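Local coordinates for protein lysine-sensitive aspartokinase 3 (Escherichia coli, PDB 2J0W) that catalyses the ATP-dependent phosphorylation of L-aspartate to 4-phospho-L-aspartate, the first step of lysine biosynthesis, and is feedback-inhibited by lysine, at residues R147-P157 against E188-G197. Residues are numbered along the deposited sequence; the frame is centred on the assembly and turned at random.
Sequences RTNDRFGRAEP and ENKGRTTTLG
Thr148, Phe152 and Ala155 fold over Thr194 in a loop-on-hairpin packing: the irregular segment 147-157, in the loop leading to helix 159-176 of the amino acid kinase domain, covers the second strand of the hairpin 185-187/193-195. At the centre two threonine hydroxyls meet. Thr194 OG1 donates to Thr148 OG1 (2.9 Å), and Thr148 OG1 in turn donates to Asn149 O, in that carbonyl's plane, on a lone pair. With chi1 of 74° Thr148 OG1 sits between its backbone N and carbonyl carbon, where it meets Thr194 OG1, while CG2 lies loosely against Leu196 CD2. One backbone bond, Ala155 N to Thr195 O (2.8 Å), joins loop and strand; beside it Ala155 CB presses on Thr194 CB at 3.6 Å. At the far end the Phe152 ring stands edge-on over the middle of the Arg192 guanidinium, CZ lying 3.7 Å from Arg192 CZ with the planes 75° apart, so the aromatic face is not what meets the charge. The same ring edge meets Thr193 O at CE2. Arg192 is held from within its own segment: NE (2.9 Å) and NH2 both bond Glu188 OE2 in a salt bridge, which holds the guanidinium with its face to the ring edge. The loop is braced by Asn149 OD1, which takes Arg151 N and Glu156 N on opposite faces of its amide plane, the former closing an Asx turn. Gly197 has its nearest atom about 7 Å from the bound aspartate. Around the contact, Asp112 of helix 108-131 bonds both Gly153 N and Thr195 OG1, and Thr359 also bonds both residues; Phe152 leans on Pro108 of that helix, and Pro157 and Leu196 pack against helix 200-211.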
ATOM      1  N   ARG A 147      16.333 -31.098  -2.234  1.00 39.51           N
ATOM      2  CA  ARG A 147      15.011 -31.441  -1.709  1.00 34.28           C
ATOM      3  C   ARG A 147      14.114 -30.224  -1.667  1.00 37.54           C
ATOM      4  O   ARG A 147      14.534 -29.158  -1.212  1.00 42.84           O
ATOM      5  CB  ARG A 147      15.106 -31.989  -0.298  1.00 33.94           C
ATOM      6  CG  ARG A 147      13.782 -32.553   0.209  1.00 38.46           C
ATOM      7  CD  ARG A 147      13.845 -34.060   0.189  1.00 51.73           C
ATOM      8  NE  ARG A 147      14.382 -34.525  -1.087  1.00 64.85           N
ATOM      9  CZ  ARG A 147      15.050 -35.663  -1.240  1.00 68.42           C
ATOM     10  NH1 ARG A 147      15.261 -36.452  -0.191  1.00 63.85           N
ATOM     11  NH2 ARG A 147      15.514 -36.006  -2.435  1.00 62.48           N
ATOM     12  N   THR A 148      12.870 -30.372  -2.125  1.00 38.41           N
ATOM     13  CA  THR A 148      11.923 -29.254  -2.113  1.00 34.16           C
ATOM     14  C   THR A 148      10.582 -29.740  -1.594  1.00 29.35           C
ATOM     15  O   THR A 148      10.413 -30.909  -1.314  1.00 32.01           O
ATOM     16  CB  THR A 148      11.702 -28.664  -3.537  1.00 43.07           C
ATOM     17  OG1 THR A 148      10.891 -29.559  -4.318  1.00 40.08           O
ATOM     18  CG2 THR A 148      13.041 -28.457  -4.242  1.00 34.40           C
ATOM     19  N   ASN A 149       9.630 -28.833  -1.457  1.00 32.21           N
ATOM     20  CA  ASN A 149       8.301 -29.204  -1.016  1.00 37.43           C
ATOM     21  C   ASN A 149       7.618 -29.870  -2.213  1.00 42.31           C
ATOM     22  O   ASN A 149       8.266 -30.191  -3.208  1.00 39.59           O
ATOM     23  CB  ASN A 149       7.511 -27.958  -0.628  1.00 40.50           C
ATOM     24  CG  ASN A 149       7.507 -26.922  -1.727  1.00 47.23           C
ATOM     25  OD1 ASN A 149       7.670 -27.247  -2.904  1.00 61.89           O
ATOM     26  ND2 ASN A 149       7.312 -25.667  -1.354  1.00 53.57           N
ATOM     27  N   ASP A 150       6.300 -30.025  -2.127  1.00 47.18           N
ATOM     28  CA  ASP A 150       5.523 -30.657  -3.188  1.00 49.14           C
ATOM     29  C   ASP A 150       4.783 -29.669  -4.084  1.00 49.85           C
ATOM     30  O   ASP A 150       3.871 -30.062  -4.824  1.00 52.63           O
ATOM     31  CB  ASP A 150       4.526 -31.643  -2.576  1.00 50.43           C
ATOM     32  CG  ASP A 150       3.527 -30.969  -1.650  1.00 55.19           C
ATOM     33  OD1 ASP A 150       2.955 -31.675  -0.786  1.00 68.96           O
ATOM     34  OD2 ASP A 150       3.304 -29.744  -1.785  1.00 44.62           O
ATOM     35  N   ARG A 151       5.164 -28.394  -4.015  1.00 46.31           N
ATOM     36  CA  ARG A 151       4.534 -27.365  -4.843  1.00 45.80           C
ATOM     37  C   ARG A 151       5.113 -27.444  -6.261  1.00 47.84           C
ATOM     38  O   ARG A 151       6.071 -26.734  -6.576  1.00 47.35           O
ATOM     39  CB  ARG A 151       4.805 -25.971  -4.266  1.00 44.20           C
ATOM     40  CG  ARG A 151       4.105 -24.876  -5.051  1.00 52.87           C
ATOM     41  CD  ARG A 151       4.239 -23.524  -4.406  1.00 78.37           C
ATOM     42  NE  ARG A 151       3.380 -22.533  -5.054  1.00106.12           N
ATOM     43  CZ  ARG A 151       2.063 -22.664  -5.216  1.00121.84           C
ATOM     44  NH1 ARG A 151       1.435 -23.750  -4.786  1.00131.22           N
ATOM     45  NH2 ARG A 151       1.367 -21.694  -5.794  1.00125.76           N
ATOM     46  N   PHE A 152       4.540 -28.292  -7.115  1.00 45.42           N
ATOM     47  CA  PHE A 152       5.065 -28.457  -8.471  1.00 45.17           C
ATOM     48  C   PHE A 152       4.921 -27.226  -9.368  1.00 44.63           C
ATOM     49  O   PHE A 152       3.924 -26.512  -9.304  1.00 38.70           O
ATOM     50  CB  PHE A 152       4.422 -29.667  -9.152  1.00 46.29           C
ATOM     51  CG  PHE A 152       4.669 -30.969  -8.441  1.00 45.56           C
ATOM     52  CD1 PHE A 152       3.771 -31.442  -7.481  1.00 37.86           C
ATOM     53  CD2 PHE A 152       5.802 -31.727  -8.731  1.00 46.15           C
ATOM     54  CE1 PHE A 152       3.998 -32.656  -6.822  1.00 45.31           C
ATOM     55  CE2 PHE A 152       6.045 -32.943  -8.082  1.00 41.59           C
ATOM     56  CZ  PHE A 152       5.142 -33.416  -7.121  1.00 35.36           C
ATOM     57  N   GLY A 153       5.931 -26.990 -10.206  1.00 45.50           N
ATOM     58  CA  GLY A 153       5.913 -25.840 -11.095  1.00 47.62           C
ATOM     59  C   GLY A 153       6.808 -24.731 -10.570  1.00 45.63           C
ATOM     60  O   GLY A 153       7.373 -23.948 -11.338  1.00 42.22           O
ATOM     61  N   ARG A 154       6.917 -24.663  -9.247  1.00 41.76           N
ATOM     62  CA  ARG A 154       7.752 -23.674  -8.592  1.00 43.24           C
ATOM     63  C   ARG A 154       7.972 -24.129  -7.162  1.00 42.62           C
ATOM     64  O   ARG A 154       7.584 -23.455  -6.210  1.00 43.34           O
ATOM     65  CB  ARG A 154       7.094 -22.294  -8.644  1.00 38.85           C
ATOM     66  CG  ARG A 154       5.689 -22.261  -8.119  1.00 53.80           C
ATOM     67  CD  ARG A 154       5.031 -20.946  -8.492  1.00 67.98           C
ATOM     68  NE  ARG A 154       3.920 -20.612  -7.606  1.00 72.67           N
ATOM     69  CZ  ARG A 154       3.120 -19.565  -7.776  1.00 81.03           C
ATOM     70  NH1 ARG A 154       3.301 -18.744  -8.809  1.00 77.89           N
ATOM     71  NH2 ARG A 154       2.147 -19.329  -6.902  1.00 79.60           N
ATOM     72  N   ALA A 155       8.589 -25.299  -7.035  1.00 43.38           N
ATOM     73  CA  ALA A 155       8.877 -25.903  -5.744  1.00 46.98           C
ATOM     74  C   ALA A 155       9.804 -25.014  -4.937  1.00 51.19           C
ATOM     75  O   ALA A 155      10.623 -24.298  -5.487  1.00 52.76           O
ATOM     76  CB  ALA A 155       9.513 -27.276  -5.939  1.00 48.01           C
ATOM     77  N   GLU A 156       9.673 -25.070  -3.622  1.00 55.60           N
ATOM     78  CA  GLU A 156      10.498 -24.258  -2.749  1.00 59.11           C
ATOM     79  C   GLU A 156      11.501 -25.140  -2.016  1.00 59.66           C
ATOM     80  O   GLU A 156      11.134 -26.141  -1.389  1.00 58.82           O
ATOM     81  CB  GLU A 156       9.616 -23.522  -1.753  1.00 64.93           C
ATOM     82  CG  GLU A 156       8.612 -22.598  -2.416  1.00 79.21           C
ATOM     83  CD  GLU A 156       7.479 -22.211  -1.484  1.00 87.29           C
ATOM     84  OE1 GLU A 156       7.755 -22.025  -0.276  1.00 89.45           O
ATOM     85  OE2 GLU A 156       6.324 -22.085  -1.957  1.00 85.86           O
ATOM     86  N   PRO A 157      12.789 -24.771  -2.085  1.00 55.35           N
ATOM     87  CA  PRO A 157      13.886 -25.505  -1.448  1.00 53.78           C
ATOM     88  C   PRO A 157      13.856 -25.617   0.063  1.00 50.51           C
ATOM     89  O   PRO A 157      13.511 -24.672   0.751  1.00 47.83           O
ATOM     90  CB  PRO A 157      15.132 -24.768  -1.945  1.00 52.66           C
ATOM     91  CG  PRO A 157      14.642 -23.372  -2.151  1.00 58.10           C
ATOM     92  CD  PRO A 157      13.292 -23.586  -2.802  1.00 47.34           C
ATOM     93  N   GLU A 188      10.812 -34.035  -4.436  1.00 48.18           N
ATOM     94  CA  GLU A 188      10.044 -33.807  -3.226  1.00 50.66           C
ATOM     95  C   GLU A 188      10.209 -34.971  -2.222  1.00 56.16           C
ATOM     96  O   GLU A 188      11.051 -35.854  -2.415  1.00 56.46           O
ATOM     97  CB  GLU A 188       8.586 -33.532  -3.621  1.00 41.54           C
ATOM     98  CG  GLU A 188       7.543 -34.138  -2.749  1.00 55.97           C
ATOM     99  CD  GLU A 188       7.128 -35.498  -3.237  1.00 56.13           C
ATOM    100  OE1 GLU A 188       8.017 -36.314  -3.577  1.00 51.88           O
ATOM    101  OE2 GLU A 188       5.905 -35.744  -3.278  1.00 68.83           O
ATOM    102  N   ASN A 189       9.455 -34.955  -1.132  1.00 55.91           N
ATOM    103  CA  ASN A 189       9.575 -36.002  -0.135  1.00 58.36           C
ATOM    104  C   ASN A 189       9.341 -37.418  -0.653  1.00 57.78           C
ATOM    105  O   ASN A 189      10.104 -38.327  -0.347  1.00 58.54           O
ATOM    106  CB  ASN A 189       8.626 -35.716   1.028  1.00 66.73           C
ATOM    107  CG  ASN A 189       9.364 -35.387   2.304  1.00 69.01           C
ATOM    108  OD1 ASN A 189      10.126 -36.206   2.816  1.00 71.48           O
ATOM    109  ND2 ASN A 189       9.149 -34.184   2.823  1.00 73.45           N
ATOM    110  N   LYS A 190       8.291 -37.609  -1.440  1.00 57.45           N
ATOM    111  CA  LYS A 190       7.977 -38.934  -1.961  1.00 56.60           C
ATOM    112  C   LYS A 190       8.633 -39.271  -3.304  1.00 55.60           C
ATOM    113  O   LYS A 190       8.031 -39.938  -4.152  1.00 52.46           O
ATOM    114  CB  LYS A 190       6.460 -39.096  -2.052  1.00 58.39           C
ATOM    115  CG  LYS A 190       5.757 -38.802  -0.735  1.00 69.00           C
ATOM    116  CD  LYS A 190       4.236 -38.872  -0.856  1.00 87.70           C
ATOM    117  CE  LYS A 190       3.565 -38.705   0.512  1.00 94.28           C
ATOM    118  NZ  LYS A 190       2.071 -38.713   0.437  1.00 90.69           N
ATOM    119  N   GLY A 191       9.864 -38.788  -3.482  1.00 54.06           N
ATOM    120  CA  GLY A 191      10.650 -39.065  -4.680  1.00 51.84           C
ATOM    121  C   GLY A 191      10.276 -38.458  -6.021  1.00 50.71           C
ATOM    122  O   GLY A 191      11.050 -38.552  -6.975  1.00 45.48           O
ATOM    123  N   ARG A 192       9.095 -37.852  -6.107  1.00 52.07           N
ATOM    124  CA  ARG A 192       8.627 -37.233  -7.345  1.00 48.33           C
ATOM    125  C   ARG A 192       9.490 -36.036  -7.715  1.00 47.67           C
ATOM    126  O   ARG A 192       9.973 -35.319  -6.837  1.00 47.99           O
ATOM    127  CB  ARG A 192       7.176 -36.800  -7.178  1.00 46.67           C
ATOM    128  CG  ARG A 192       6.274 -37.964  -6.817  1.00 46.18           C
ATOM    129  CD  ARG A 192       4.820 -37.580  -6.797  1.00 44.87           C
ATOM    130  NE  ARG A 192       4.461 -36.795  -5.623  1.00 51.11           N
ATOM    131  CZ  ARG A 192       3.278 -36.208  -5.468  1.00 54.80           C
ATOM    132  NH1 ARG A 192       2.357 -36.323  -6.417  1.00 53.53           N
ATOM    133  NH2 ARG A 192       3.011 -35.520  -4.367  1.00 56.27           N
ATOM    134  N   THR A 193       9.686 -35.829  -9.016  1.00 46.37           N
ATOM    135  CA  THR A 193      10.509 -34.730  -9.504  1.00 41.21           C
ATOM    136  C   THR A 193       9.786 -33.392  -9.478  1.00 43.63           C
ATOM    137  O   THR A 193       8.600 -33.306  -9.797  1.00 44.69           O
ATOM    138  CB  THR A 193      10.994 -34.976 -10.948  1.00 42.75           C
ATOM    139  OG1 THR A 193      11.590 -36.278 -11.045  1.00 46.89           O
ATOM    140  CG2 THR A 193      12.054 -33.941 -11.332  1.00 41.34           C
ATOM    141  N   THR A 194      10.517 -32.346  -9.095  1.00 44.77           N
ATOM    142  CA  THR A 194       9.975 -30.987  -9.040  1.00 40.96           C
ATOM    143  C   THR A 194      10.893 -30.041  -9.789  1.00 37.60           C
ATOM    144  O   THR A 194      12.019 -30.405 -10.134  1.00 40.96           O
ATOM    145  CB  THR A 194       9.910 -30.480  -7.604  1.00 40.45           C
ATOM    146  OG1 THR A 194      11.225 -30.554  -7.029  1.00 34.28           O
ATOM    147  CG2 THR A 194       8.924 -31.316  -6.782  1.00 32.83           C
ATOM    148  N   THR A 195      10.414 -28.830 -10.046  1.00 33.88           N
ATOM    149  CA  THR A 195      11.239 -27.812 -10.698  1.00 38.40           C
ATOM    150  C   THR A 195      11.073 -26.550  -9.856  1.00 42.90           C
ATOM    151  O   THR A 195      10.053 -26.396  -9.180  1.00 44.50           O
ATOM    152  CB  THR A 195      10.798 -27.527 -12.137  1.00 37.29           C
ATOM    153  OG1 THR A 195       9.456 -27.007 -12.152  1.00 31.67           O
ATOM    154  CG2 THR A 195      10.871 -28.794 -12.955  1.00 34.44           C
ATOM    155  N   LEU A 196      12.062 -25.661  -9.881  1.00 42.46           N
ATOM    156  CA  LEU A 196      12.011 -24.431  -9.081  1.00 38.86           C
ATOM    157  C   LEU A 196      11.298 -23.262  -9.770  1.00 39.16           C
ATOM    158  O   LEU A 196      11.137 -22.197  -9.176  1.00 40.88           O
ATOM    159  CB  LEU A 196      13.433 -24.006  -8.707  1.00 32.29           C
ATOM    160  CG  LEU A 196      14.242 -25.126  -8.045  1.00 41.99           C
ATOM    161  CD1 LEU A 196      15.735 -24.877  -8.227  1.00 33.72           C
ATOM    162  CD2 LEU A 196      13.862 -25.240  -6.563  1.00 30.94           C
ATOM    163  N   GLY A 197      10.855 -23.454 -11.010  1.00 33.84           N
ATOM    164  CA  GLY A 197      10.189 -22.367 -11.708  1.00 33.33           C
ATOM    165  C   GLY A 197      11.118 -21.814 -12.773  1.00 39.80           C
ATOM    166  O   GLY A 197      12.341 -21.877 -12.613  1.00 36.36           O
TER